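PDB 3MD1: nuclear and cytoplasmic polyadenylated RNA-binding protein PUB1 from Saccharomyces cerevisiae, which binds polyadenylated RNA with a preference for poly(U), here represented by its second RNA recognition motif (RRM) domain, and may accompany transcripts from nucleus to cytoplasm. Local coordinates for residues 66-70 against 71-75. Sequence-based numbering, arbitrary orientation.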
ATOM      1  N   GLN A  66       9.883   2.508   5.416  1.00  9.93           N
ATOM      2  CA  GLN A  66       9.608   3.763   6.107  1.00 10.24           C
ATOM      3  C   GLN A  66       8.422   3.541   7.025  1.00 11.23           C
ATOM      4  O   GLN A  66       7.556   2.721   6.737  1.00 10.72           O
ATOM      5  CB  GLN A  66       9.344   4.904   5.115  1.00 10.60           C
ATOM      6  CG  GLN A  66      10.461   5.101   4.080  1.00  8.92           C
ATOM      7  CD  GLN A  66      11.743   5.707   4.636  1.00 10.19           C
ATOM      8  OE1 GLN A  66      12.748   5.816   3.917  1.00 11.11           O
ATOM      9  NE2 GLN A  66      11.720   6.100   5.903  1.00  6.62           N
ATOM     10  N   ASP A  67       8.398   4.244   8.151  1.00 12.51           N
ATOM     11  CA  ASP A  67       7.329   4.048   9.141  1.00 13.59           C
ATOM     12  C   ASP A  67       6.025   4.763   8.816  1.00 13.71           C
ATOM     13  O   ASP A  67       6.011   5.934   8.441  1.00 14.91           O
ATOM     14  CB  ASP A  67       7.807   4.444  10.543  1.00 14.50           C
ATOM     15  CG  ASP A  67       8.559   3.322  11.254  1.00 15.84           C
ATOM     16  OD1 ASP A  67       8.788   2.252  10.643  1.00 19.29           O
ATOM     17  OD2 ASP A  67       8.915   3.508  12.427  1.00 19.82           O
ATOM     18  N   LEU A  68       4.925   4.036   8.978  1.00 13.09           N
ATOM     19  CA  LEU A  68       3.592   4.613   8.941  1.00 13.26           C
ATOM     20  C   LEU A  68       2.879   4.134  10.193  1.00 13.24           C
ATOM     21  O   LEU A  68       2.796   2.935  10.435  1.00 14.01           O
ATOM     22  CB  LEU A  68       2.839   4.149   7.693  1.00 12.44           C
ATOM     23  CG  LEU A  68       1.383   4.622   7.593  1.00 12.55           C
ATOM     24  CD1 LEU A  68       1.297   6.150   7.503  1.00 13.14           C
ATOM     25  CD2 LEU A  68       0.725   3.939   6.396  1.00 11.37           C
ATOM     26  N   ASN A  69       2.380   5.081  11.000  1.00 14.08           N
ATOM     27  CA  ASN A  69       1.741   4.735  12.272  1.00 13.98           C
ATOM     28  C   ASN A  69       2.559   3.709  13.069  1.00 13.55           C
ATOM     29  O   ASN A  69       2.016   2.756  13.619  1.00 14.34           O
ATOM     30  CB  ASN A  69       0.296   4.255  12.057  1.00 13.82           C
ATOM     31  CG  ASN A  69      -0.639   5.372  11.604  1.00 13.84           C
ATOM     32  OD1 ASN A  69      -0.201   6.471  11.255  1.00 15.90           O
ATOM     33  ND2 ASN A  69      -1.938   5.094  11.623  1.00 14.10           N
ATOM     34  N   GLY A  70       3.874   3.915  13.113  1.00 13.36           N
ATOM     35  CA  GLY A  70       4.754   3.136  13.970  1.00 12.40           C
ATOM     36  C   GLY A  70       5.240   1.812  13.408  1.00 12.00           C
ATOM     37  O   GLY A  70       5.983   1.088  14.084  1.00 12.54           O
ATOM     38  N   ARG A  71       4.827   1.495  12.179  1.00 11.00           N
ATOM     39  CA  ARG A  71       5.171   0.224  11.546  1.00 10.31           C
ATOM     40  C   ARG A  71       5.877   0.425  10.209  1.00  8.95           C
ATOM     41  O   ARG A  71       5.426   1.237   9.387  1.00  8.55           O
ATOM     42  CB  ARG A  71       3.908  -0.613  11.328  1.00 10.73           C
ATOM     43  CG  ARG A  71       3.181  -1.023  12.614  1.00 12.14           C
ATOM     44  CD  ARG A  71       3.716  -2.320  13.219  1.00 13.52           C
ATOM     45  NE  ARG A  71       3.316  -3.495  12.437  1.00 13.83           N
ATOM     46  CZ  ARG A  71       2.121  -4.080  12.516  1.00 13.11           C
ATOM     47  NH1 ARG A  71       1.852  -5.135  11.762  1.00  9.51           N
ATOM     48  NH2 ARG A  71       1.197  -3.615  13.359  1.00 12.55           N
ATOM     49  N   PRO A  72       6.968  -0.331   9.973  1.00  8.10           N
ATOM     50  CA  PRO A  72       7.683  -0.187   8.704  1.00  7.65           C
ATOM     51  C   PRO A  72       6.881  -0.744   7.531  1.00  6.36           C
ATOM     52  O   PRO A  72       6.396  -1.867   7.587  1.00  6.44           O
ATOM     53  CB  PRO A  72       8.976  -0.986   8.908  1.00  7.01           C
ATOM     54  CG  PRO A  72       8.723  -1.882  10.074  1.00  8.19           C
ATOM     55  CD  PRO A  72       7.614  -1.282  10.893  1.00  8.14           C
ATOM     56  N   LEU A  73       6.751   0.053   6.476  1.00  6.29           N
ATOM     57  CA  LEU A  73       6.063  -0.395   5.276  1.00  5.49           C
ATOM     58  C   LEU A  73       6.856  -1.502   4.606  1.00  5.89           C
ATOM     59  O   LEU A  73       8.071  -1.374   4.404  1.00  5.83           O
ATOM     60  CB  LEU A  73       5.889   0.773   4.300  1.00  6.09           C
ATOM     61  CG  LEU A  73       4.966   1.899   4.790  1.00  5.61           C
ATOM     62  CD1 LEU A  73       5.255   3.177   4.009  1.00  5.68           C
ATOM     63  CD2 LEU A  73       3.491   1.506   4.689  1.00  7.16           C
ATOM     64  N   ARG A  74       6.165  -2.579   4.243  1.00  5.66           N
ATOM     65  CA  ARG A  74       6.791  -3.716   3.562  1.00  5.95           C
ATOM     66  C   ARG A  74       6.188  -3.823   2.183  1.00  5.21           C
ATOM     67  O   ARG A  74       5.070  -4.308   2.029  1.00  5.35           O
ATOM     68  CB  ARG A  74       6.561  -5.018   4.340  1.00  6.20           C
ATOM     69  CG  ARG A  74       7.103  -4.999   5.735  1.00  8.52           C
ATOM     70  CD  ARG A  74       8.585  -4.772   5.754  1.00 12.18           C
ATOM     71  NE  ARG A  74       9.090  -4.777   7.127  1.00 16.13           N
ATOM     72  CZ  ARG A  74      10.218  -4.190   7.523  1.00 17.37           C
ATOM     73  NH1 ARG A  74      10.977  -3.516   6.663  1.00 17.07           N
ATOM     74  NH2 ARG A  74      10.581  -4.262   8.801  1.00 16.52           N
ATOM     75  N   ILE A  75       6.921  -3.380   1.181  1.00  5.15           N
ATOM     76  CA  ILE A  75       6.338  -3.111  -0.118  1.00  5.83           C
ATOM     77  C   ILE A  75       6.903  -4.027  -1.194  1.00  6.62           C
ATOM     78  O   ILE A  75       8.114  -4.266  -1.242  1.00  6.58           O
ATOM     79  CB  ILE A  75       6.544  -1.607  -0.506  1.00  5.52           C
ATOM     80  CG1 ILE A  75       6.074  -0.683   0.624  1.00  5.03           C
ATOM     81  CG2 ILE A  75       5.776  -1.279  -1.776  1.00  6.15           C
ATOM     82  CD1 ILE A  75       6.443   0.792   0.409  1.00  5.92           C
TER
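The tight beta hairpin that leads into the last strand of this RRM domain joins Leu68 to Arg71 through a type I' turn. Arg71 N reaches back to Leu68 O (3.0 Å), while Leu68 N donates to Arg71 O (2.9 Å). Asn69 and Gly70, both with positive phi, form the bend. One step further, Asp67 and Pro72 make the non-hydrogen-bonded antiparallel pair, and at the open end of the hairpin Leu73 N donates to Gln66 O at 2.8 Å. That carbonyl oxygen also meets the alpha carbon of Pro72 in a CA-H...O contact.

On the face carrying Asp67 and Pro72, Asp67 OD1 sits over one face of the Pro72 ring, 3.2 Å from Pro72 N, which has no hydrogen to give, and 3.7 Å from Pro72 CB. The guanidinium of Arg74 lays one face over Pro72 CB, offset toward its rim. On the other side, Leu73 CD2 rests 4.1 Å from both Leu68 CB and Leu68 CD2, the two side chains crossing at a slant. With CG turned away from its own carbonyl carbon (chi1 -66°), Leu73 also brings CG to 3.3 Å from Gln66 O.

Leu68 touches Thr17 of helix 15-22, whereas Leu73 touches Met63 of helix 53-63 and Val6 of strand 2-7, where the hairpin meets the domain core. With an alanine in place of Leu73, CG and both methyls are gone, which would probably leave Leu68 without this apolar neighbour and a gap beside Met63. Bent at chi2 and chi3, Arg71 directs NE into a salt bridge with Asp8, and Asn69 ND2 bonds to Asn12, tying the turn to the loop after strand 2-7.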